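Local coordinates for protein S12 family peptidase (Streptomyces sp. 82F2, PDB 3WWX) that hydrolyses amide bonds with a preference for D-configured substrates, as a member of the S12 family of peptidases in the beta-lactamase clan, at residues T59-L64 and N184-P189; E69-L74 and K172-P177; P83-G88 and F163-M168; K180-R185 and T195-T200; R252-L255 and L259-K262. All coordinates share one frame; numbering follows the deposited sequence.

Interaction 1: T59-L64 and N184-P189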
# COMPACT_ATOMS: atom_id res chain seq x y z
N THR A 59 -7.40 -3.40 -1.93
CA THR A 59 -8.35 -2.78 -2.83
C THR A 59 -8.40 -3.48 -4.19
O THR A 59 -9.49 -3.78 -4.71
CB THR A 59 -7.99 -1.29 -2.98
OG1 THR A 59 -8.04 -0.70 -1.68
CG2 THR A 59 -8.92 -0.56 -3.93
N ALA A 60 -7.22 -3.75 -4.77
CA ALA A 60 -7.16 -4.45 -6.06
C ALA A 60 -7.73 -5.86 -5.98
O ALA A 60 -8.40 -6.30 -6.90
CB ALA A 60 -5.74 -4.49 -6.58
N THR A 61 -7.45 -6.55 -4.89
CA THR A 61 -7.96 -7.92 -4.72
C THR A 61 -9.48 -7.93 -4.75
O THR A 61 -10.08 -8.78 -5.40
CB THR A 61 -7.44 -8.54 -3.41
OG1 THR A 61 -6.02 -8.65 -3.47
CG2 THR A 61 -8.01 -9.95 -3.20
N VAL A 62 -10.11 -6.99 -4.08
CA VAL A 62 -11.57 -6.93 -4.09
C VAL A 62 -12.09 -6.73 -5.50
O VAL A 62 -13.03 -7.41 -5.93
CB VAL A 62 -12.08 -5.81 -3.17
CG1 VAL A 62 -13.58 -5.58 -3.37
CG2 VAL A 62 -11.78 -6.15 -1.73
N LEU A 63 -11.50 -5.81 -6.26
CA LEU A 63 -11.99 -5.56 -7.61
C LEU A 63 -11.78 -6.77 -8.50
O LEU A 63 -12.61 -7.05 -9.37
CB LEU A 63 -11.33 -4.34 -8.23
CG LEU A 63 -12.01 -3.07 -7.75
CD1 LEU A 63 -11.10 -1.89 -7.97
CD2 LEU A 63 -13.34 -2.86 -8.49
N LEU A 64 -10.68 -7.49 -8.31
CA LEU A 64 -10.48 -8.72 -9.08
C LEU A 64 -11.48 -9.81 -8.71
O LEU A 64 -11.92 -10.55 -9.59
CB LEU A 64 -9.02 -9.18 -8.94
CG LEU A 64 -8.05 -8.32 -9.77
CD1 LEU A 64 -6.63 -8.39 -9.21
CD2 LEU A 64 -8.06 -8.79 -11.23
N ASN A 184 -15.11 -8.35 4.62
CA ASN A 184 -15.86 -9.58 4.41
C ASN A 184 -15.20 -10.56 3.46
O ASN A 184 -15.37 -11.78 3.60
CB ASN A 184 -17.28 -9.23 3.98
CG ASN A 184 -18.07 -8.60 5.10
OD1 ASN A 184 -17.79 -8.83 6.28
ND2 ASN A 184 -19.05 -7.78 4.75
N ARG A 185 -14.43 -10.04 2.51
CA ARG A 185 -13.79 -10.88 1.51
C ARG A 185 -12.37 -11.28 1.85
O ARG A 185 -11.86 -12.24 1.29
CB ARG A 185 -13.76 -10.16 0.16
CG ARG A 185 -15.14 -9.93 -0.42
CD ARG A 185 -15.12 -8.97 -1.60
NE ARG A 185 -16.44 -8.93 -2.21
CZ ARG A 185 -16.84 -9.77 -3.16
NH1 ARG A 185 -16.00 -10.68 -3.66
NH2 ARG A 185 -18.08 -9.69 -3.62
N ILE A 186 -11.71 -10.53 2.73
CA ILE A 186 -10.30 -10.78 3.01
C ILE A 186 -10.01 -10.93 4.50
O ILE A 186 -9.47 -11.95 4.91
CB ILE A 186 -9.37 -9.69 2.38
CG1 ILE A 186 -9.62 -9.57 0.88
CG2 ILE A 186 -7.90 -10.02 2.64
CD1 ILE A 186 -8.93 -8.37 0.20
N ILE A 187 -10.29 -9.90 5.30
CA ILE A 187 -9.94 -9.93 6.71
C ILE A 187 -10.61 -11.11 7.43
O ILE A 187 -9.95 -11.85 8.16
CB ILE A 187 -10.27 -8.58 7.37
CG1 ILE A 187 -9.35 -7.51 6.78
CG2 ILE A 187 -10.10 -8.63 8.88
CD1 ILE A 187 -9.70 -6.09 7.19
N LYS A 188 -11.90 -11.28 7.23
CA LYS A 188 -12.61 -12.34 7.95
C LYS A 188 -12.23 -13.75 7.46
O LYS A 188 -11.87 -14.60 8.29
CB LYS A 188 -14.12 -12.09 7.92
CG LYS A 188 -14.56 -10.93 8.80
CD LYS A 188 -16.05 -10.64 8.62
CE LYS A 188 -16.45 -9.35 9.30
NZ LYS A 188 -16.10 -9.37 10.75
N PRO A 189 -12.26 -14.00 6.15
CA PRO A 189 -11.95 -15.37 5.70
C PRO A 189 -10.53 -15.82 6.03
O PRO A 189 -10.30 -17.02 6.22
CB PRO A 189 -12.16 -15.29 4.18
CG PRO A 189 -13.15 -14.19 3.99
CD PRO A 189 -12.80 -13.18 5.05
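The apolar part of this contact is centred on the CD1 methyl of I186. CD1 lies 3.9 Å from T61 CG2 and equally close to T61 CB. On the neighbouring residue, V62 CG2 stands 4.1 Å from I186 CD1. The I186 methyl therefore rests against two adjacent residues of the 59-64 helix. The side chains of T61 and I186 cross obliquely. I186 has CG1 beside its backbone N (chi1 -55°) and runs on extended, which carries CD1 across to the other helix.

The second touch is between a valine methyl and the aliphatic stem of an arginine. V62 CG1 sits 4.1 Å from R185 CD, with the two side chains at about a right angle. The extended R185 chain lays CD against V62 and carries the guanidinium beyond it.

The polar ends of T61 and R185 find partners outside the contact. T61 meets I186 with CB and CG2, while its OG1 is hydrogen-bonded to T57 O, one turn back in its own helix. R185 NH1 forms a salt bridge with E69 OE2 and is hydrogen-bonded to Q65 OE1. These bonds hold the guanidinium beside the C-terminal end of helix 55-68.

Residues 184-187 of helix 178-187 include a wider pi-type turn. Helix 55-68 begins within an SxxK sequence (SITK), consistent with the nucleophile motif of serine beta-lactamase relatives. It is packed on several sides: V62 also touches A181 and V182, T59 and V62 meet I170 of helix 160-174, and T61 meets M268 of helix 262-268.

Interaction 2: E69-L74 and K172-P177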
# COMPACT_ATOMS: atom_id res chain seq x y z
N GLU A 69 -16.61 -12.56 -10.30
CA GLU A 69 -18.01 -12.83 -10.03
C GLU A 69 -18.91 -12.31 -11.16
O GLU A 69 -20.14 -12.41 -11.08
CB GLU A 69 -18.42 -12.23 -8.67
CG GLU A 69 -17.72 -12.91 -7.49
CD GLU A 69 -17.88 -12.19 -6.15
OE1 GLU A 69 -18.60 -11.18 -6.07
OE2 GLU A 69 -17.29 -12.67 -5.17
N GLY A 70 -18.29 -11.75 -12.20
CA GLY A 70 -18.99 -11.24 -13.37
C GLY A 70 -19.73 -9.94 -13.12
O GLY A 70 -20.69 -9.62 -13.83
N ARG A 71 -19.28 -9.16 -12.13
CA ARG A 71 -19.99 -7.95 -11.71
C ARG A 71 -19.39 -6.67 -12.30
O ARG A 71 -20.02 -5.60 -12.27
CB ARG A 71 -20.05 -7.87 -10.19
CG ARG A 71 -20.82 -9.05 -9.58
CD ARG A 71 -20.71 -9.14 -8.09
NE ARG A 71 -21.38 -8.03 -7.42
CZ ARG A 71 -21.48 -7.92 -6.10
NH1 ARG A 71 -20.96 -8.86 -5.31
NH2 ARG A 71 -22.10 -6.87 -5.57
N ILE A 72 -18.20 -6.80 -12.85
CA ILE A 72 -17.51 -5.69 -13.49
C ILE A 72 -16.44 -6.24 -14.42
O ILE A 72 -15.88 -7.30 -14.15
CB ILE A 72 -16.88 -4.75 -12.44
CG1 ILE A 72 -16.09 -3.64 -13.10
CG2 ILE A 72 -15.98 -5.56 -11.48
CD1 ILE A 72 -15.79 -2.46 -12.16
N ASP A 73 -16.18 -5.53 -15.51
CA ASP A 73 -15.06 -5.81 -16.39
C ASP A 73 -14.04 -4.72 -16.12
O ASP A 73 -14.34 -3.54 -16.27
CB ASP A 73 -15.54 -5.79 -17.85
CG ASP A 73 -14.47 -6.20 -18.84
OD1 ASP A 73 -13.26 -6.00 -18.62
OD2 ASP A 73 -14.84 -6.72 -19.92
N LEU A 74 -12.83 -5.08 -15.70
CA LEU A 74 -11.83 -4.04 -15.41
C LEU A 74 -11.42 -3.23 -16.63
O LEU A 74 -10.84 -2.14 -16.49
CB LEU A 74 -10.62 -4.63 -14.71
CG LEU A 74 -10.92 -5.38 -13.41
CD1 LEU A 74 -9.64 -5.91 -12.84
CD2 LEU A 74 -11.65 -4.52 -12.39
N LYS A 172 -19.69 1.44 -5.83
CA LYS A 172 -20.76 1.46 -6.84
C LYS A 172 -21.19 0.04 -7.18
O LYS A 172 -22.39 -0.25 -7.27
CB LYS A 172 -20.30 2.18 -8.10
CG LYS A 172 -21.39 2.40 -9.15
CD LYS A 172 -22.56 3.25 -8.65
CE LYS A 172 -22.15 4.62 -8.10
NZ LYS A 172 -21.80 5.62 -9.15
N VAL A 173 -20.23 -0.86 -7.35
CA VAL A 173 -20.54 -2.25 -7.68
C VAL A 173 -21.29 -2.95 -6.55
O VAL A 173 -22.27 -3.68 -6.80
CB VAL A 173 -19.26 -3.06 -8.03
CG1 VAL A 173 -19.57 -4.54 -8.23
CG2 VAL A 173 -18.59 -2.50 -9.27
N THR A 174 -20.85 -2.75 -5.30
CA THR A 174 -21.36 -3.51 -4.16
C THR A 174 -22.51 -2.82 -3.42
O THR A 174 -23.23 -3.49 -2.67
CB THR A 174 -20.25 -3.78 -3.12
OG1 THR A 174 -19.80 -2.53 -2.56
CG2 THR A 174 -19.09 -4.55 -3.73
N GLY A 175 -22.67 -1.52 -3.60
CA GLY A 175 -23.65 -0.75 -2.83
C GLY A 175 -23.29 -0.51 -1.38
O GLY A 175 -24.12 -0.04 -0.60
N ARG A 176 -22.05 -0.80 -0.99
CA ARG A 176 -21.60 -0.58 0.38
C ARG A 176 -20.19 0.03 0.36
O ARG A 176 -19.49 -0.11 -0.62
CB ARG A 176 -21.53 -1.90 1.15
CG ARG A 176 -22.84 -2.70 1.23
CD ARG A 176 -22.68 -3.86 2.20
NE ARG A 176 -22.69 -3.41 3.59
CZ ARG A 176 -22.30 -4.14 4.63
NH1 ARG A 176 -21.84 -5.38 4.46
NH2 ARG A 176 -22.36 -3.63 5.85
N PRO A 177 -19.79 0.70 1.45
CA PRO A 177 -18.43 1.25 1.49
C PRO A 177 -17.37 0.18 1.24
O PRO A 177 -17.54 -0.99 1.62
CB PRO A 177 -18.33 1.82 2.90
CG PRO A 177 -19.77 2.14 3.27
CD PRO A 177 -20.53 1.00 2.69
O HOH W 1 -22.88 -6.02 -8.69
O HOH W 2 -22.94 -6.58 -2.89
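V173 O is gripped by two donors. The first is R71 NH2 at 3.4 Å, a weak hydrogen bond bent to 143°; V173 O lies oblique to the guanidinium plane. The second is water 1, which donates to V173 O at 3.1 Å. The same water accepts from R71 NE at 2.8 Å, so the arginine reaches this carbonyl both directly and through solvent. Water 2 repeats the link one residue on: it accepts from R71 NH2 at 2.8 Å and donates to T174 O. Both waters lie at the edge of the guanidinium, in its plane. A bend at chi3 (68°) turns the arginine over the last helical residues.

The carbonyls it meets belong to the C-terminal end of helix 160-174, where a positive group would be favoured by the helix dipole. R71 itself follows the end of another helix, 55-68, which is closed by a Schellman motif with G70 at positive phi. After T174 the chain leaves its helix at G175, also with positive phi, and T174 OG1 accepts from R176 N in an ST turn. That hydroxyl is also bonded to I170 O.

V173 also packs with both methyls. CG1 packs 3.9 Å from R71 CB and also lies close to NE. CG2 is 4.0 Å from I72 CD1, the two side chains meeting at about a right angle. W81 of helix 78-81 touches both I72 and V173. R71 NH1 also forms a salt bridge with E69 OE1, at 3.4 Å, whose hydrogen bond is weak.

Interaction 3: P83-G88 and F163-M168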
# COMPACT_ATOMS: atom_id res chain seq x y z
N PRO A 83 -19.87 8.11 -13.35
CA PRO A 83 -20.18 9.11 -14.37
C PRO A 83 -19.92 10.55 -13.91
O PRO A 83 -20.34 10.92 -12.82
CB PRO A 83 -21.67 8.89 -14.67
CG PRO A 83 -22.17 7.98 -13.61
CD PRO A 83 -21.01 7.23 -13.04
N GLY A 84 -19.21 11.30 -14.76
CA GLY A 84 -18.90 12.69 -14.49
C GLY A 84 -17.82 12.97 -13.47
O GLY A 84 -17.48 14.12 -13.25
N VAL A 85 -17.27 11.93 -12.85
CA VAL A 85 -16.35 12.13 -11.72
C VAL A 85 -14.95 12.49 -12.19
O VAL A 85 -14.29 13.32 -11.56
CB VAL A 85 -16.31 10.86 -10.84
CG1 VAL A 85 -15.24 10.97 -9.71
CG2 VAL A 85 -17.67 10.63 -10.23
N VAL A 86 -14.48 11.85 -13.25
CA VAL A 86 -13.12 12.10 -13.74
C VAL A 86 -13.23 12.93 -15.02
O VAL A 86 -13.33 12.37 -16.11
CB VAL A 86 -12.38 10.76 -13.98
CG1 VAL A 86 -10.95 11.00 -14.47
CG2 VAL A 86 -12.34 9.92 -12.69
N ARG A 87 -13.27 14.27 -14.90
CA ARG A 87 -13.49 15.16 -16.06
C ARG A 87 -12.65 16.46 -16.09
O ARG A 87 -12.75 17.27 -17.01
CB ARG A 87 -14.97 15.59 -16.12
CG ARG A 87 -15.93 14.45 -16.35
CD ARG A 87 -15.73 13.84 -17.73
NE ARG A 87 -16.89 13.04 -18.12
CZ ARG A 87 -17.96 13.54 -18.74
NH1 ARG A 87 -18.02 14.82 -19.07
NH2 ARG A 87 -18.97 12.74 -19.04
N GLY A 88 -11.84 16.68 -15.08
CA GLY A 88 -11.27 18.00 -14.88
C GLY A 88 -9.98 18.28 -15.62
O GLY A 88 -9.06 17.47 -15.61
N PHE A 163 -6.35 4.86 -6.63
CA PHE A 163 -6.95 3.90 -5.70
C PHE A 163 -8.08 4.47 -4.88
O PHE A 163 -8.95 3.71 -4.46
CB PHE A 163 -5.88 3.20 -4.87
CG PHE A 163 -5.25 2.05 -5.63
CD1 PHE A 163 -4.38 2.31 -6.69
CD2 PHE A 163 -5.55 0.74 -5.33
CE1 PHE A 163 -3.84 1.28 -7.44
CE2 PHE A 163 -5.00 -0.29 -6.08
CZ PHE A 163 -4.14 -0.02 -7.13
N VAL A 164 -8.14 5.78 -4.69
CA VAL A 164 -9.37 6.38 -4.19
C VAL A 164 -10.53 6.15 -5.18
O VAL A 164 -11.63 5.75 -4.77
CB VAL A 164 -9.16 7.87 -3.86
CG1 VAL A 164 -10.47 8.52 -3.42
CG2 VAL A 164 -8.11 8.00 -2.77
N LEU A 165 -10.29 6.38 -6.46
CA LEU A 165 -11.27 6.06 -7.50
C LEU A 165 -11.63 4.57 -7.47
O LEU A 165 -12.80 4.21 -7.55
CB LEU A 165 -10.73 6.46 -8.87
CG LEU A 165 -10.67 7.98 -9.07
CD1 LEU A 165 -9.80 8.33 -10.22
CD2 LEU A 165 -12.09 8.55 -9.23
N ALA A 166 -10.63 3.70 -7.34
CA ALA A 166 -10.91 2.26 -7.32
C ALA A 166 -11.85 1.91 -6.16
O ALA A 166 -12.76 1.09 -6.31
CB ALA A 166 -9.62 1.49 -7.22
N GLY A 167 -11.65 2.52 -4.99
CA GLY A 167 -12.55 2.34 -3.88
C GLY A 167 -13.96 2.79 -4.21
O GLY A 167 -14.94 2.16 -3.81
N MET A 168 -14.07 3.91 -4.90
CA MET A 168 -15.39 4.42 -5.29
C MET A 168 -16.08 3.43 -6.25
O MET A 168 -17.31 3.26 -6.18
CB MET A 168 -15.25 5.80 -5.92
CG MET A 168 -14.85 6.84 -4.91
SD MET A 168 -14.32 8.41 -5.63
CE MET A 168 -15.84 8.98 -6.32
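The loop 83-88, between helices 78-81 and 98-102, sets V85 and V86 against helix 160-174, with the nearest alpha carbons, V86 CA and L165 CA, 8.9 Å apart. Consecutive residues of the loop both direct their side chains toward the helix. The helix answers with L165 and M168, three residues apart and so on the same side.

L165 is touched by both valines. Its CD2 lies 3.7 Å from V86 CG2, the tightest pair of the contact. Its other methyl, CD1, stands 3.9 Å from V86 CG2, so the valine methyl sits against both ends of the leucine fork. V86 has CG1 opposite its backbone N (chi1 -179°), which leaves CG2, beside the N, to meet the leucine. V85 approaches differently. Its CG1 is 4.0 Å from L165 CD2, and the two side chains slide past each other in opposite directions. The same V85 CG1 meets M168 CE, also at 4.0 Å, with the two side chains tip to tip. M168 bends at chi3 (68°) and sets CE in that place.

V140 of helix 136-144 touches V85, L165 and M168, and L82 adds to the packing on L165 and M168. The loop is tied down elsewhere: V86 shares backbone hydrogen bonds with G93, and R87 forms a salt bridge with E79.

Every touching atom across this contact is carbon. The segments are thus held by methyl packing that is partly shielded from water, without directional bonds between them, and their fit depends on shape.

Interaction 4: K180-R185 and T195-T200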
# COMPACT_ATOMS: atom_id res chain seq x y z
N LYS A 180 -16.06 -2.46 3.83
CA LYS A 180 -16.87 -3.63 4.17
C LYS A 180 -16.50 -4.80 3.26
O LYS A 180 -16.49 -5.95 3.70
CB LYS A 180 -18.37 -3.31 4.05
CG LYS A 180 -18.85 -2.21 4.95
CD LYS A 180 -18.78 -2.56 6.43
CE LYS A 180 -19.43 -1.47 7.28
NZ LYS A 180 -18.70 -0.17 7.17
N ALA A 181 -16.15 -4.52 2.01
CA ALA A 181 -15.74 -5.57 1.08
C ALA A 181 -14.38 -6.15 1.50
O ALA A 181 -14.18 -7.37 1.50
CB ALA A 181 -15.66 -5.03 -0.35
N VAL A 182 -13.46 -5.29 1.91
CA VAL A 182 -12.17 -5.76 2.40
C VAL A 182 -12.36 -6.63 3.64
O VAL A 182 -11.76 -7.70 3.74
CB VAL A 182 -11.24 -4.56 2.71
CG1 VAL A 182 -9.97 -5.03 3.36
CG2 VAL A 182 -10.92 -3.83 1.44
N GLU A 183 -13.23 -6.20 4.55
CA GLU A 183 -13.49 -6.96 5.77
C GLU A 183 -14.08 -8.32 5.46
O GLU A 183 -13.60 -9.33 5.95
CB GLU A 183 -14.45 -6.17 6.68
CG GLU A 183 -13.78 -4.97 7.28
CD GLU A 183 -14.74 -3.99 7.93
OE1 GLU A 183 -15.96 -4.23 7.90
OE2 GLU A 183 -14.25 -2.96 8.46
N ASN A 184 -15.11 -8.35 4.62
CA ASN A 184 -15.86 -9.58 4.41
C ASN A 184 -15.20 -10.56 3.46
O ASN A 184 -15.37 -11.78 3.60
CB ASN A 184 -17.28 -9.23 3.98
CG ASN A 184 -18.07 -8.60 5.10
OD1 ASN A 184 -17.79 -8.83 6.28
ND2 ASN A 184 -19.05 -7.78 4.75
N ARG A 185 -14.43 -10.04 2.51
CA ARG A 185 -13.79 -10.88 1.51
C ARG A 185 -12.37 -11.28 1.85
O ARG A 185 -11.86 -12.24 1.29
CB ARG A 185 -13.76 -10.16 0.16
CG ARG A 185 -15.14 -9.93 -0.42
CD ARG A 185 -15.12 -8.97 -1.60
NE ARG A 185 -16.44 -8.93 -2.21
CZ ARG A 185 -16.84 -9.77 -3.16
NH1 ARG A 185 -16.00 -10.68 -3.66
NH2 ARG A 185 -18.08 -9.69 -3.62
N THR A 195 -5.80 -6.84 11.77
CA THR A 195 -5.94 -6.02 10.57
C THR A 195 -7.27 -5.29 10.55
O THR A 195 -8.33 -5.91 10.72
CB THR A 195 -5.81 -6.89 9.32
OG1 THR A 195 -4.54 -7.55 9.35
CG2 THR A 195 -5.83 -6.06 8.06
N THR A 196 -7.21 -3.97 10.35
CA THR A 196 -8.41 -3.14 10.39
C THR A 196 -8.40 -2.07 9.30
O THR A 196 -7.36 -1.72 8.73
CB THR A 196 -8.58 -2.46 11.76
OG1 THR A 196 -7.44 -1.64 12.03
CG2 THR A 196 -8.74 -3.47 12.89
N VAL A 197 -9.61 -1.62 8.98
CA VAL A 197 -9.87 -0.54 8.04
C VAL A 197 -10.49 0.55 8.91
O VAL A 197 -11.70 0.53 9.17
CB VAL A 197 -10.85 -0.97 6.93
CG1 VAL A 197 -10.95 0.09 5.87
CG2 VAL A 197 -10.41 -2.30 6.31
N PRO A 198 -9.67 1.46 9.43
CA PRO A 198 -10.13 2.37 10.49
C PRO A 198 -11.12 3.47 10.06
O PRO A 198 -11.81 4.03 10.90
CB PRO A 198 -8.84 3.00 11.01
CG PRO A 198 -7.88 2.87 9.87
CD PRO A 198 -8.22 1.58 9.19
N GLY A 199 -11.17 3.80 8.78
CA GLY A 199 -12.11 4.82 8.32
C GLY A 199 -11.62 6.20 8.72
O GLY A 199 -10.60 6.66 8.20
N THR A 200 -12.34 6.86 9.62
CA THR A 200 -11.87 8.15 10.14
C THR A 200 -11.28 8.04 11.55
O THR A 200 -10.87 9.03 12.15
CB THR A 200 -12.97 9.17 10.13
OG1 THR A 200 -14.01 8.62 10.88
CG2 THR A 200 -13.49 9.42 8.73
O HOH W 3 -11.87 -3.07 9.98
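The flat group here is the carboxylate of E183, and its OE2 is the atom nearest V197, 4.2 Å from V197 CB. The carboxylate is turned so that OE1 eclipses CB (chi3 -1°), which leaves OE2 as the outer oxygen on the side of the loop. Water 3 donates to this OE2 at 2.8 Å. It accepts from V197 N at 2.9 Å, and so joins the acid to the backbone of the loop.

Next to the bridge is a small apolar touch. V182 CG1 packs 4.0 Å from V197 CG2, the two side chains meeting at a slant. With CG1 opposite the backbone N (chi1 -172°), V197 presents CG2, beside the N, to V182. Its side chain is also touched by Y178 and I187, from the start and the end of the same helix 178-187.

The contact joins helix 178-187 to the loop that leads from it to strand 212-213. The loop is also held by backbone hydrogen bonds between T196 and I241 of strand 241-242.

A methyl pair, the E183 carboxylate against V197 and one bridging water make up the contact. The water satisfies a loop N-H and probably stabilises the charge of the acid, without direct bonding between the segments.

Interaction 5: R252-L255 and L259-K262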
# COMPACT_ATOMS: atom_id res chain seq x y z
N ARG A 252 0.85 -14.29 1.27
CA ARG A 252 1.00 -15.72 0.97
C ARG A 252 -0.28 -16.26 0.35
O ARG A 252 -0.24 -16.89 -0.71
CB ARG A 252 1.34 -16.51 2.24
CG ARG A 252 2.71 -16.19 2.85
CD ARG A 252 2.91 -16.91 4.19
NE ARG A 252 3.21 -18.32 3.99
CZ ARG A 252 4.43 -18.81 3.81
NH1 ARG A 252 5.50 -18.03 3.88
NH2 ARG A 252 4.57 -20.11 3.58
N ALA A 253 -1.42 -16.02 0.99
CA ALA A 253 -2.70 -16.49 0.44
C ALA A 253 -2.95 -15.93 -0.94
O ALA A 253 -3.44 -16.62 -1.84
CB ALA A 253 -3.85 -16.15 1.36
N LEU A 254 -2.64 -14.66 -1.13
CA LEU A 254 -2.84 -14.03 -2.41
C LEU A 254 -2.03 -14.68 -3.53
O LEU A 254 -2.58 -15.08 -4.56
CB LEU A 254 -2.47 -12.55 -2.33
CG LEU A 254 -2.69 -11.74 -3.61
CD1 LEU A 254 -4.16 -11.64 -3.96
CD2 LEU A 254 -2.12 -10.32 -3.41
N LEU A 255 -0.73 -14.78 -3.35
CA LEU A 255 0.13 -15.33 -4.40
C LEU A 255 -0.08 -16.83 -4.60
O LEU A 255 0.19 -17.36 -5.68
CB LEU A 255 1.61 -15.00 -4.16
CG LEU A 255 2.08 -13.64 -4.70
CD1 LEU A 255 1.98 -13.56 -6.21
CD2 LEU A 255 1.33 -12.49 -4.05
N LEU A 259 -7.32 -16.39 -2.90
CA LEU A 259 -8.30 -15.31 -2.91
C LEU A 259 -8.83 -15.00 -4.30
O LEU A 259 -9.76 -14.22 -4.44
CB LEU A 259 -7.65 -14.03 -2.35
CG LEU A 259 -7.27 -14.09 -0.88
CD1 LEU A 259 -6.41 -12.88 -0.46
CD2 LEU A 259 -8.53 -14.12 -0.04
N LEU A 260 -8.22 -15.58 -5.32
CA LEU A 260 -8.53 -15.24 -6.71
C LEU A 260 -8.41 -16.47 -7.59
O LEU A 260 -7.50 -17.28 -7.40
CB LEU A 260 -7.56 -14.21 -7.26
CG LEU A 260 -7.56 -12.81 -6.63
CD1 LEU A 260 -6.45 -11.98 -7.22
CD2 LEU A 260 -8.91 -12.12 -6.84
N PRO A 261 -9.31 -16.61 -8.57
CA PRO A 261 -9.08 -17.68 -9.56
C PRO A 261 -7.86 -17.38 -10.44
O PRO A 261 -7.33 -16.26 -10.45
CB PRO A 261 -10.38 -17.69 -10.37
CG PRO A 261 -10.93 -16.33 -10.24
CD PRO A 261 -10.50 -15.80 -8.89
N LYS A 262 -7.43 -18.39 -11.18
CA LYS A 262 -6.23 -18.30 -12.00
C LYS A 262 -6.21 -17.09 -12.91
O LYS A 262 -5.19 -16.41 -13.02
CB LYS A 262 -6.09 -19.57 -12.87
CG LYS A 262 -5.06 -19.46 -14.02
CD LYS A 262 -5.48 -20.23 -15.27
CE LYS A 262 -5.46 -21.73 -15.05
NZ LYS A 262 -5.66 -22.51 -16.33
O HOH W 4 -5.26 -15.19 -4.72
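L254 CD1 lies 4.0 Å from L260 CD1, and these two leucines run side by side and point the same way. CG of L254 points opposite the backbone N (chi1 -178°), which carries the end of the side chain across to the second segment. The same methyl, L254 CD1, is 4.3 Å from L259 CD1. L259 also lays CD1 over the helix backbone, 4.2 Å from L254 N. Both leucines of the pair 259-260 thus meet one leucine of the helix.

The polar link is made by a single water. Water 4 donates to L254 O at 2.7 Å and accepts from L259 N at 3.0 Å. L254 O belongs to the last turn of helix 244-255, where carbonyls generally lack a helical N-H partner; here the water donates instead.

The segments are the two arms of a short turn between helix 244-255 and helix 262-268, with P261 at the N-cap position of the latter. L254 touches T57 and T61 of helix 55-68, L260 touches L64 and Q65, and both reach M268. L259 O is hydrogen-bonded to Q65 NE2.

L254 and L260 pack against helix 55-68, and L259 against L254 and L190. The bridging water supplies the polar tie that the two backbones, with A253 O and L259 N 4.0 Å apart, do not make directly.

In the fold
From the N terminus, helix 55-68 opens interaction 1, which is closed more than a hundred residues later by helix 178-187. Interaction 2 opens just after helix 55-68 and closes at the end of helix 160-174, inside that span. Interaction 3 opens and closes within interaction 2. Interaction 4 overlaps the end of interaction 1: they share N184 and R185, and it ties helix 178-187 to the chain that follows. Interaction 5 comes later and closes a tight turn. It touches interaction 1, where L254 and L260 pack on helix 55-68, and through R185 also interaction 4. Interactions 2 and 3 use helix 160-174, while interactions 1, 4 and 5 pack on or use helix 55-68.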